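Glutathione S-transferase (Cupriavidus metallidurans, PDB 4MK3) probably transfers glutathione to electrophilic substrates, and binds glutathione sulfinic acid, an oxidised form of glutathione, at its thioredoxin-like domain. Local coordinates at residues M23-S28 with P72-E77; A27-P32 with M50-V55; V39-K44 with E90-L95; R64-G69 with A81-R86. All blocks are in the same frame, centred on the assembly; numbering follows the deposited sequence.

Interaction 1 of 4, residues M23-S28 with P72-E77; sequences MKLYAS and PCLVME
The carbonyl oxygen of K24 takes the backbone N-H of V75 in a nearly straight bond, V75 N to K24 O being 2.8 Å with 173° at the hydrogen, and the CA-H of L74 closes on the same oxygen. K24 N answers with a bond to V75 O. Two residues on, Y26 and C73 make the same exchange, with Y26 N 2.8 Å from C73 O. K24–V75 and Y26–C73 are therefore hydrogen-bonded antiparallel pairs, and L25–L74 between them is a non-hydrogen-bonded one. Strands 24-27 and 73-75 are the two inner strands of the mixed sheet in the thioredoxin-like GST domain. P72, just ahead of the second strand, follows a cis peptide bond, as the cis-proline of this fold does, and touches the bound glutathione sulfinic acid. L25 and L74 share the face covered by helices 32-44 and 85-94, where branched apolar chains fit well. With CG anti to the backbone N (chi1 -175°), L25 lies alongside P72, its CD1 4.0 Å from P72 CB. L74 sets one methyl against each of the last two atoms of the bent M23 chain: CD1 is 4.0 Å from M23 CE, and CD2 is 4.0 Å from M23 SD. Were L74 an alanine, both methyls would go, and the tip of M23 would probably lose its support from the second strand, with a gap opening toward I88. On the other face, V75 CG2 approaches Y26 CE1 at 3.7 Å, while C73 O lies at the edge of the tyrosine ring, in its plane; F65 adds a second ring beside Y26.

Interaction 2 of 4, residues A27-P32 with M50-V55; sequences ASQTSP and MIEENV. With GSF (L-gamma-glutamyl-3-sulfino-L-alanylglycine), chain E.
A27 forms a parallel bridge with E52: its N-H reaches I51 O at 3.0 Å (A27 N to I51 O), and its carbonyl receives the N-H of E53, with A27 O to E53 N 2.9 Å. The small A27 methyl leaves room for the thioether of M50, whose CE lies 3.7 Å from A27 CB. M50 runs with CG anti to the backbone N (chi1 174°) and then bends at chi2, which carries CE over A27 and up to the Q29 amide. Strand 24-27, helix 32-44 and strand 49-52 make a right-handed beta-alpha-beta crossover, and residues 28-31 are the turn from its first strand into its helix. At the outer edge, Q29 NE2 donates to E52 OE1 at 3.0 Å, with 161° at the hydrogen; the acceptor lies in the amide plane and uses its anti lone pair, although amide and carboxylate planes stand 31° apart. Inside the turn, S28 OG accepts from S31 N, an ST motif, for which the short S28 side chain is suited. S31 is the N-cap of the helix, its hydroxyl serving A34 N. The same OG faces the sulfinate, as the serine of several GST classes faces the glutathione sulfur; its 2.4 Å distance from S31 OG to GSF O2S is so short that the exact value is doubtful. From the other segment, V55 brings CG2 to 3.4 Å from GSF O2.

Interaction 3 of 4, residues V39-K44 with E90-L95; sequences VVLAEK and EYADTL
Helices 32-44 and 85-94, which cover one face of the sheet in the thioredoxin-like domain, meet here side by side, their short segments running nearly parallel at 6° with axes 9.5 Å apart. A92 suits the place because its small methyl fits between two branched chains: A92 CB is 3.9 Å from V40 CG1 and likewise 3.9 Å from L41 CD2. Farther along, K44 spans the gap to D93. Bends at chi2 (-67°) and chi3 fold the lysine chain across, its methylenes passing close to D93, and bring the ammonium to two oxygens of that residue. K44 NZ lies 2.9 Å from D93 OD1, a salt bridge that comes in above the carboxylate plane, and 3.0 Å from D93 O. The same ammonium also donates to the carbonyls of V98 and S96 in the loop beyond. D93 in turn takes the backbone N-H groups of L101 and I102, one on each carboxylate oxygen. A buried ammonium gripped by a carboxylate and several carbonyls, with the carboxylate steadied by backbone N-H groups, is likely to stay charged, and so to tie the end of helix 32-44 to helix 85-94 and to the loop that follows the latter.

Interaction 4 of 4, residues R64-G69 with A81-R86; sequences RFNPLG and AVFDSR. With GSF (L-gamma-glutamyl-3-sulfino-L-alanylglycine), chain E.
F83 packs its ring against the turn formed by N66, P67 and L68, and this is the tight half of the contact. N66 lies flat over one face: its amide plane is 13° from the ring plane, and OD1 stands 3.5 Å above the centre of the F83 ring. F83 has chi1 53°, which sets CG in the crowded position between backbone N and carbonyl carbon and turns the ring toward the loop. P67 CD comes to 3.9 Å from F83 CZ, and L68 CD1 to 4.1 Å from F83 CE1, each chain crossing the phenylalanine at about a right angle. N66 OD1 also accepts from L68 N at 2.9 Å, an Asx turn that holds the amide within the type I turn from N66 to G69, where positive phi favours glycine. With a serine in place of F83, the amide of N66 would probably lose the flat surface it stacks on, and a gap would open toward C114 of the second subunit. The other half is slighter and more exposed: the A81 methyl abuts F65 O, but the side chains meet only through CB, A81 CB lying 4.2 Å from F65 CB. Beyond F83 the chain passes through a cis peptide bond to D84 and S85, which hold the gamma-glutamyl end of the ligand. D84 OD2 takes the amino group, GSF N1, at 2.9 Å, while S85 N is 2.9 Å from GSF O11 and S85 OG 2.6 Å from GSF O12. The ligand's amino group thus meets a carboxylate, its carboxylate neutral donors, and the start of helix 85-94 probably also favours the latter.

How the interactions relate
Interactions 2, 1 and 4 follow one another across the sheet: interaction 1 joins the two inner strands, and its centre lies 10 Å from that of interaction 2 and 9 Å from that of interaction 4. L25 O to I51 N (2.8 Å) and L74 O to V82 N (2.7 Å), both probable hydrogen bonds, continue the sheet on its two sides. Around glutathione sulfinic acid, interaction 2 meets the sulfinate, interaction 4 the gamma-glutamyl end, and P72 of interaction 1 touches it too; K70 and V71, with K152 and R148 of the second subunit, add further bonds. Interaction 3 stands back, with the V40 side chain about 12 Å from the ligand, yet shares helix 85-94 with interaction 4.

Interaction 1 of 4, residues M23-S28 with P72-E77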
# COMPACT_ATOMS: atom_id res chain seq x y z
N MET A 23 -8.78 11.19 -19.39
CA MET A 23 -7.88 10.78 -18.27
C MET A 23 -6.51 10.35 -18.79
O MET A 23 -6.40 9.74 -19.86
CB MET A 23 -8.45 9.58 -17.52
CG MET A 23 -9.77 9.80 -16.84
SD MET A 23 -10.22 8.36 -15.85
CE MET A 23 -9.60 7.03 -16.83
N LYS A 24 -5.48 10.63 -18.00
CA LYS A 24 -4.12 10.26 -18.33
C LYS A 24 -3.56 9.34 -17.28
O LYS A 24 -3.68 9.61 -16.08
CB LYS A 24 -3.22 11.50 -18.42
CG LYS A 24 -3.56 12.44 -19.55
CD LYS A 24 -2.75 13.73 -19.43
CE LYS A 24 -3.08 14.69 -20.56
NZ LYS A 24 -4.51 15.04 -20.58
N LEU A 25 -2.94 8.25 -17.71
CA LEU A 25 -2.25 7.36 -16.79
C LEU A 25 -0.76 7.47 -17.00
O LEU A 25 -0.24 7.13 -18.07
CB LEU A 25 -2.68 5.90 -16.96
CG LEU A 25 -2.08 4.95 -15.94
CD1 LEU A 25 -2.73 5.10 -14.59
CD2 LEU A 25 -2.19 3.48 -16.43
N TYR A 26 -0.09 7.96 -15.97
CA TYR A 26 1.35 7.99 -15.91
C TYR A 26 1.81 6.65 -15.39
O TYR A 26 1.43 6.21 -14.31
CB TYR A 26 1.85 9.16 -15.02
CG TYR A 26 1.70 10.48 -15.68
CD1 TYR A 26 0.49 11.16 -15.63
CD2 TYR A 26 2.75 11.05 -16.40
CE1 TYR A 26 0.33 12.37 -16.25
CE2 TYR A 26 2.60 12.26 -17.02
CZ TYR A 26 1.40 12.91 -16.95
OH TYR A 26 1.33 14.14 -17.60
N ALA A 27 2.63 5.99 -16.19
CA ALA A 27 2.93 4.59 -15.94
C ALA A 27 4.15 4.20 -16.72
O ALA A 27 4.76 5.01 -17.37
CB ALA A 27 1.75 3.75 -16.36
N SER A 28 4.52 2.93 -16.65
CA SER A 28 5.54 2.40 -17.53
C SER A 28 5.02 1.05 -17.99
O SER A 28 4.08 0.50 -17.39
CB SER A 28 6.88 2.26 -16.82
OG SER A 28 6.81 1.19 -15.90
N PRO A 72 1.90 3.78 -10.76
CA PRO A 72 0.99 4.58 -11.57
C PRO A 72 0.42 5.78 -10.86
O PRO A 72 0.29 5.82 -9.64
CB PRO A 72 -0.14 3.60 -11.90
CG PRO A 72 -0.13 2.61 -10.74
CD PRO A 72 1.30 2.48 -10.36
N CYS A 73 0.07 6.77 -11.68
CA CYS A 73 -0.66 7.93 -11.20
C CYS A 73 -1.66 8.29 -12.29
O CYS A 73 -1.30 8.47 -13.46
CB CYS A 73 0.29 9.09 -10.90
SG CYS A 73 -0.55 10.55 -10.27
N LEU A 74 -2.94 8.37 -11.92
CA LEU A 74 -4.00 8.75 -12.84
C LEU A 74 -4.34 10.22 -12.67
O LEU A 74 -4.58 10.68 -11.56
CB LEU A 74 -5.25 7.91 -12.56
CG LEU A 74 -6.41 8.06 -13.53
CD1 LEU A 74 -6.11 7.36 -14.86
CD2 LEU A 74 -7.69 7.51 -12.90
N VAL A 75 -4.32 10.97 -13.76
CA VAL A 75 -4.59 12.38 -13.72
C VAL A 75 -5.88 12.60 -14.46
O VAL A 75 -5.99 12.27 -15.65
CB VAL A 75 -3.44 13.18 -14.34
CG1 VAL A 75 -3.77 14.67 -14.39
CG2 VAL A 75 -2.15 12.94 -13.56
N MET A 76 -6.86 13.14 -13.74
CA MET A 76 -8.23 13.24 -14.24
C MET A 76 -8.43 14.49 -15.08
O MET A 76 -7.57 15.39 -15.14
CB MET A 76 -9.22 13.19 -13.06
CG MET A 76 -9.02 11.95 -12.18
SD MET A 76 -10.26 11.65 -10.89
CE MET A 76 -9.89 12.94 -9.70
N GLU A 77 -9.58 14.51 -15.75
CA GLU A 77 -9.92 15.57 -16.69
C GLU A 77 -9.69 16.93 -16.02
O GLU A 77 -9.01 17.80 -16.56
CB GLU A 77 -11.39 15.46 -17.16
CG GLU A 77 -11.94 14.03 -17.39
CD GLU A 77 -11.57 13.42 -18.74
OE1 GLU A 77 -11.98 12.27 -19.00
OE2 GLU A 77 -10.87 14.09 -19.54

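Interaction 2 of 4, residues A27-P32 with M50-V55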
# COMPACT_ATOMS: atom_id res chain seq x y z
N ALA A 27 2.63 5.99 -16.19
CA ALA A 27 2.93 4.59 -15.94
C ALA A 27 4.15 4.20 -16.72
O ALA A 27 4.76 5.01 -17.37
CB ALA A 27 1.75 3.75 -16.36
N SER A 28 4.52 2.93 -16.65
CA SER A 28 5.54 2.40 -17.53
C SER A 28 5.02 1.05 -17.99
O SER A 28 4.08 0.50 -17.39
CB SER A 28 6.88 2.26 -16.82
OG SER A 28 6.81 1.19 -15.90
N GLN A 29 5.61 0.53 -19.05
CA GLN A 29 5.16 -0.73 -19.63
C GLN A 29 5.67 -1.92 -18.82
O GLN A 29 5.20 -3.05 -19.03
CB GLN A 29 5.63 -0.85 -21.08
CG GLN A 29 5.06 0.21 -22.03
CD GLN A 29 3.63 -0.08 -22.48
OE1 GLN A 29 3.17 -1.22 -22.45
NE2 GLN A 29 2.92 0.97 -22.91
N THR A 30 6.60 -1.69 -17.90
CA THR A 30 7.15 -2.77 -17.07
C THR A 30 6.55 -2.78 -15.66
O THR A 30 6.49 -3.85 -15.05
CB THR A 30 8.69 -2.68 -16.95
OG1 THR A 30 9.06 -1.36 -16.52
CG2 THR A 30 9.33 -2.96 -18.27
N SER A 31 6.09 -1.63 -15.17
CA SER A 31 5.62 -1.51 -13.79
C SER A 31 4.49 -2.49 -13.52
O SER A 31 3.45 -2.42 -14.19
CB SER A 31 5.12 -0.09 -13.48
OG SER A 31 4.38 -0.05 -12.26
N PRO A 32 4.67 -3.39 -12.53
CA PRO A 32 3.59 -4.37 -12.29
C PRO A 32 2.40 -3.75 -11.58
O PRO A 32 1.26 -4.20 -11.76
CB PRO A 32 4.29 -5.42 -11.43
CG PRO A 32 5.40 -4.71 -10.75
CD PRO A 32 5.87 -3.67 -11.72
N MET A 50 -2.24 6.75 -22.27
CA MET A 50 -1.11 6.14 -21.62
C MET A 50 0.09 7.06 -21.80
O MET A 50 0.42 7.43 -22.92
CB MET A 50 -0.81 4.78 -22.26
CG MET A 50 0.46 4.09 -21.76
SD MET A 50 0.31 3.51 -20.07
CE MET A 50 1.87 2.62 -19.86
N ILE A 51 0.74 7.42 -20.70
CA ILE A 51 1.94 8.27 -20.77
C ILE A 51 3.09 7.56 -20.07
O ILE A 51 3.07 7.41 -18.85
CB ILE A 51 1.72 9.66 -20.13
CG1 ILE A 51 0.53 10.37 -20.79
CG2 ILE A 51 2.97 10.52 -20.31
CD1 ILE A 51 0.18 11.71 -20.19
N GLU A 52 4.07 7.10 -20.84
CA GLU A 52 5.20 6.39 -20.25
C GLU A 52 6.05 7.43 -19.55
O GLU A 52 6.38 8.46 -20.15
CB GLU A 52 6.06 5.67 -21.30
CG GLU A 52 5.44 4.41 -21.88
CD GLU A 52 4.53 4.69 -23.06
OE1 GLU A 52 3.70 3.81 -23.40
OE2 GLU A 52 4.65 5.77 -23.66
N GLU A 53 6.41 7.15 -18.30
CA GLU A 53 7.19 8.06 -17.48
C GLU A 53 8.26 7.24 -16.77
O GLU A 53 7.91 6.28 -16.08
CB GLU A 53 6.25 8.73 -16.47
CG GLU A 53 6.91 9.73 -15.54
CD GLU A 53 7.49 10.93 -16.27
OE1 GLU A 53 7.05 11.27 -17.41
OE2 GLU A 53 8.44 11.53 -15.73
N ASN A 54 9.53 7.58 -16.96
CA ASN A 54 10.65 6.97 -16.21
C ASN A 54 10.92 7.67 -14.89
O ASN A 54 11.65 8.68 -14.83
CB ASN A 54 11.93 6.94 -17.04
CG ASN A 54 13.09 6.30 -16.30
OD1 ASN A 54 12.92 5.71 -15.24
ND2 ASN A 54 14.29 6.42 -16.87
N VAL A 55 10.34 7.11 -13.84
CA VAL A 55 10.41 7.72 -12.52
C VAL A 55 11.80 7.70 -11.90
O VAL A 55 12.05 8.37 -10.92
CB VAL A 55 9.42 7.06 -11.54
CG1 VAL A 55 8.00 7.29 -12.03
CG2 VAL A 55 9.72 5.60 -11.39
CB1 GSF E . 3.82 1.41 -5.40
CG1 GSF E . 4.20 1.88 -6.80
CD1 GSF E . 5.69 1.85 -7.04
OE1 GSF E . 6.51 1.66 -6.17
C1 GSF E . 1.37 1.39 -5.82
O11 GSF E . 1.10 1.93 -6.92
O12 GSF E . 0.73 0.36 -5.46
N1 GSF E . 2.24 1.63 -3.56
CA1 GSF E . 2.47 1.96 -4.96
N2 GSF E . 6.10 2.04 -8.36
CA2 GSF E . 7.48 2.09 -8.69
CB2 GSF E . 7.68 1.73 -10.12
SG2 GSF E . 7.55 0.01 -10.46
O1S GSF E . 8.30 -0.22 -11.71
O2S GSF E . 6.11 -0.35 -10.57
C2 GSF E . 7.99 3.51 -8.63
O2 GSF E . 7.37 4.42 -9.17
N3 GSF E . 9.19 3.74 -7.97
CA3 GSF E . 9.75 5.06 -7.94
C3 GSF E . 10.28 5.44 -6.55
O31 GSF E . 10.99 6.49 -6.45
O32 GSF E . 10.03 4.75 -5.54

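Interaction 3 of 4, residues V39-K44 with E90-L95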
# COMPACT_ATOMS: atom_id res chain seq x y z
N VAL A 39 -4.76 -3.42 -16.57
CA VAL A 39 -5.65 -4.58 -16.72
C VAL A 39 -7.07 -4.21 -16.27
O VAL A 39 -8.03 -4.52 -16.97
CB VAL A 39 -5.10 -5.81 -15.98
CG1 VAL A 39 -6.18 -6.90 -15.87
CG2 VAL A 39 -3.85 -6.33 -16.69
N VAL A 40 -7.20 -3.54 -15.13
CA VAL A 40 -8.50 -3.11 -14.68
C VAL A 40 -9.14 -2.21 -15.75
O VAL A 40 -10.28 -2.41 -16.15
CB VAL A 40 -8.41 -2.36 -13.33
CG1 VAL A 40 -9.74 -1.70 -13.00
CG2 VAL A 40 -8.00 -3.34 -12.22
N LEU A 41 -8.41 -1.21 -16.22
CA LEU A 41 -8.99 -0.31 -17.22
C LEU A 41 -9.42 -1.03 -18.49
O LEU A 41 -10.46 -0.74 -19.06
CB LEU A 41 -8.03 0.82 -17.56
CG LEU A 41 -7.76 1.77 -16.39
CD1 LEU A 41 -6.54 2.62 -16.63
CD2 LEU A 41 -8.96 2.67 -16.16
N ALA A 42 -8.64 -2.01 -18.92
CA ALA A 42 -9.00 -2.80 -20.09
C ALA A 42 -10.24 -3.66 -19.83
O ALA A 42 -11.14 -3.72 -20.66
CB ALA A 42 -7.84 -3.67 -20.49
N GLU A 43 -10.27 -4.32 -18.68
CA GLU A 43 -11.43 -5.16 -18.35
C GLU A 43 -12.71 -4.33 -18.31
O GLU A 43 -13.78 -4.81 -18.74
CB GLU A 43 -11.23 -5.86 -17.01
CG GLU A 43 -10.08 -6.85 -16.93
CD GLU A 43 -10.32 -8.18 -17.59
OE1 GLU A 43 -11.45 -8.44 -18.07
OE2 GLU A 43 -9.38 -9.01 -17.62
N LYS A 44 -12.60 -3.10 -17.81
CA LYS A 44 -13.75 -2.18 -17.64
C LYS A 44 -14.10 -1.42 -18.93
O LYS A 44 -15.13 -0.73 -19.00
CB LYS A 44 -13.44 -1.15 -16.56
CG LYS A 44 -13.06 -1.69 -15.19
CD LYS A 44 -14.18 -2.37 -14.51
CE LYS A 44 -15.35 -1.45 -14.18
NZ LYS A 44 -16.33 -2.23 -13.42
N GLU A 90 -9.61 0.76 -7.42
CA GLU A 90 -10.91 0.89 -6.76
C GLU A 90 -11.80 1.92 -7.43
O GLU A 90 -13.00 1.71 -7.64
CB GLU A 90 -10.70 1.22 -5.28
CG GLU A 90 -11.94 1.58 -4.48
CD GLU A 90 -11.62 2.05 -3.07
OE1 GLU A 90 -10.54 2.67 -2.86
OE2 GLU A 90 -12.45 1.80 -2.18
N TYR A 91 -11.22 3.06 -7.77
CA TYR A 91 -11.97 4.10 -8.43
C TYR A 91 -12.39 3.68 -9.85
O TYR A 91 -13.54 3.87 -10.24
CB TYR A 91 -11.16 5.37 -8.46
CG TYR A 91 -11.89 6.51 -9.12
CD1 TYR A 91 -13.11 6.96 -8.62
CD2 TYR A 91 -11.38 7.13 -10.24
CE1 TYR A 91 -13.78 8.00 -9.22
CE2 TYR A 91 -12.05 8.17 -10.84
CZ TYR A 91 -13.24 8.59 -10.32
OH TYR A 91 -13.92 9.63 -10.92
N ALA A 92 -11.46 3.09 -10.61
CA ALA A 92 -11.78 2.66 -11.96
C ALA A 92 -12.94 1.66 -11.99
O ALA A 92 -13.77 1.68 -12.89
CB ALA A 92 -10.56 2.06 -12.63
N ASP A 93 -12.99 0.77 -11.00
CA ASP A 93 -14.08 -0.19 -10.94
C ASP A 93 -15.46 0.46 -10.86
O ASP A 93 -16.45 -0.13 -11.27
CB ASP A 93 -13.88 -1.16 -9.77
CG ASP A 93 -14.70 -2.42 -9.92
OD1 ASP A 93 -14.80 -2.96 -11.05
OD2 ASP A 93 -15.28 -2.89 -8.91
N THR A 94 -15.53 1.68 -10.34
CA THR A 94 -16.82 2.37 -10.23
C THR A 94 -17.20 3.12 -11.49
O THR A 94 -18.33 3.60 -11.62
CB THR A 94 -16.87 3.41 -9.10
OG1 THR A 94 -16.11 4.58 -9.48
CG2 THR A 94 -16.36 2.85 -7.80
N LEU A 95 -16.28 3.23 -12.44
CA LEU A 95 -16.50 4.12 -13.58
C LEU A 95 -17.35 3.52 -14.70
O LEU A 95 -17.83 4.23 -15.59
CB LEU A 95 -15.17 4.60 -14.15
CG LEU A 95 -14.36 5.55 -13.27
CD1 LEU A 95 -13.07 5.91 -13.99
CD2 LEU A 95 -15.14 6.81 -12.93

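Interaction 4 of 4, residues R64-G69 with A81-R86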
# COMPACT_ATOMS: atom_id res chain seq x y z
N ARG A 64 4.91 16.40 -10.24
CA ARG A 64 3.82 17.35 -10.50
C ARG A 64 2.49 16.79 -10.05
O ARG A 64 1.54 17.55 -9.76
CB ARG A 64 3.68 17.64 -12.01
CG ARG A 64 4.87 18.24 -12.70
CD ARG A 64 4.52 18.46 -14.18
NE ARG A 64 3.28 19.22 -14.32
CZ ARG A 64 2.48 19.21 -15.38
NH1 ARG A 64 2.79 18.48 -16.45
NH2 ARG A 64 1.37 19.92 -15.38
N PHE A 65 2.40 15.47 -10.05
CA PHE A 65 1.13 14.77 -9.91
C PHE A 65 1.12 13.91 -8.67
O PHE A 65 0.15 13.90 -7.93
CB PHE A 65 0.87 13.92 -11.16
CG PHE A 65 0.92 14.70 -12.43
CD1 PHE A 65 -0.02 15.66 -12.70
CD2 PHE A 65 1.92 14.45 -13.36
CE1 PHE A 65 0.04 16.39 -13.88
CE2 PHE A 65 1.98 15.18 -14.53
CZ PHE A 65 1.03 16.11 -14.79
N ASN A 66 2.20 13.15 -8.46
CA ASN A 66 2.30 12.26 -7.30
C ASN A 66 3.52 12.69 -6.50
O ASN A 66 4.66 12.44 -6.92
CB ASN A 66 2.44 10.80 -7.72
CG ASN A 66 2.49 9.87 -6.53
OD1 ASN A 66 2.45 10.33 -5.39
ND2 ASN A 66 2.59 8.58 -6.78
N PRO A 67 3.31 13.33 -5.34
CA PRO A 67 4.46 13.76 -4.54
C PRO A 67 5.34 12.61 -4.06
O PRO A 67 6.50 12.84 -3.69
CB PRO A 67 3.83 14.46 -3.34
CG PRO A 67 2.47 13.97 -3.27
CD PRO A 67 2.03 13.63 -4.68
N LEU A 68 4.81 11.40 -4.08
CA LEU A 68 5.59 10.23 -3.69
C LEU A 68 6.54 9.80 -4.79
O LEU A 68 7.38 8.92 -4.59
CB LEU A 68 4.69 9.05 -3.34
CG LEU A 68 3.63 9.30 -2.26
CD1 LEU A 68 2.73 8.08 -2.15
CD2 LEU A 68 4.27 9.67 -0.93
N GLY A 69 6.39 10.38 -5.98
CA GLY A 69 7.33 10.13 -7.05
C GLY A 69 7.20 8.78 -7.69
O GLY A 69 8.18 8.26 -8.23
N ALA A 81 -5.16 14.45 -9.32
CA ALA A 81 -4.25 13.31 -9.41
C ALA A 81 -4.63 12.22 -8.42
O ALA A 81 -4.91 12.54 -7.27
CB ALA A 81 -2.80 13.77 -9.18
N VAL A 82 -4.62 10.98 -8.89
CA VAL A 82 -5.03 9.82 -8.09
C VAL A 82 -3.86 8.83 -8.01
O VAL A 82 -3.26 8.45 -9.02
CB VAL A 82 -6.24 9.07 -8.75
CG1 VAL A 82 -6.63 7.82 -7.94
CG2 VAL A 82 -7.42 9.98 -8.96
N PHE A 83 -3.59 8.36 -6.79
CA PHE A 83 -2.58 7.34 -6.54
C PHE A 83 -2.95 6.72 -5.19
O PHE A 83 -3.75 7.31 -4.47
CB PHE A 83 -1.17 8.00 -6.51
CG PHE A 83 -1.07 9.15 -5.57
CD1 PHE A 83 -0.74 8.99 -4.24
CD2 PHE A 83 -1.31 10.45 -6.01
CE1 PHE A 83 -0.68 10.05 -3.36
CE2 PHE A 83 -1.23 11.52 -5.15
CZ PHE A 83 -0.93 11.33 -3.80
N ASP A 84 -2.43 5.54 -4.81
CA ASP A 84 -1.56 4.67 -5.61
C ASP A 84 -2.38 3.67 -6.43
O ASP A 84 -3.56 3.89 -6.69
CB ASP A 84 -0.57 3.98 -4.65
CG ASP A 84 -1.25 3.00 -3.70
OD1 ASP A 84 -2.48 2.93 -3.65
OD2 ASP A 84 -0.50 2.30 -2.99
N SER A 85 -1.76 2.55 -6.84
CA SER A 85 -2.45 1.59 -7.71
C SER A 85 -3.73 1.06 -7.12
O SER A 85 -4.67 0.80 -7.85
CB SER A 85 -1.52 0.44 -8.11
OG SER A 85 -1.26 -0.45 -7.00
N ARG A 86 -3.78 0.87 -5.81
CA ARG A 86 -4.99 0.34 -5.19
C ARG A 86 -6.13 1.34 -5.25
O ARG A 86 -7.29 0.97 -5.48
CB ARG A 86 -4.76 0.01 -3.74
CG ARG A 86 -3.71 -0.97 -3.52
CD ARG A 86 -3.88 -1.49 -2.10
NE ARG A 86 -2.69 -2.12 -1.64
CZ ARG A 86 -2.50 -2.47 -0.38
NH1 ARG A 86 -3.45 -2.25 0.52
NH2 ARG A 86 -1.36 -3.08 -0.05
CB1 GSF E . 3.82 1.41 -5.40
CG1 GSF E . 4.20 1.88 -6.80
CD1 GSF E . 5.69 1.85 -7.04
OE1 GSF E . 6.51 1.66 -6.17
C1 GSF E . 1.37 1.39 -5.82
O11 GSF E . 1.10 1.93 -6.92
O12 GSF E . 0.73 0.36 -5.46
N1 GSF E . 2.24 1.63 -3.56
CA1 GSF E . 2.47 1.96 -4.96
N2 GSF E . 6.10 2.04 -8.36
CA2 GSF E . 7.48 2.09 -8.69
CB2 GSF E . 7.68 1.73 -10.12
SG2 GSF E . 7.55 0.01 -10.46
O1S GSF E . 8.30 -0.22 -11.71
O2S GSF E . 6.11 -0.35 -10.57
C2 GSF E . 7.99 3.51 -8.63
O2 GSF E . 7.37 4.42 -9.17
N3 GSF E . 9.19 3.74 -7.97
CA3 GSF E . 9.75 5.06 -7.94
C3 GSF E . 10.28 5.44 -6.55
O31 GSF E . 10.99 6.49 -6.45
O32 GSF E . 10.03 4.75 -5.54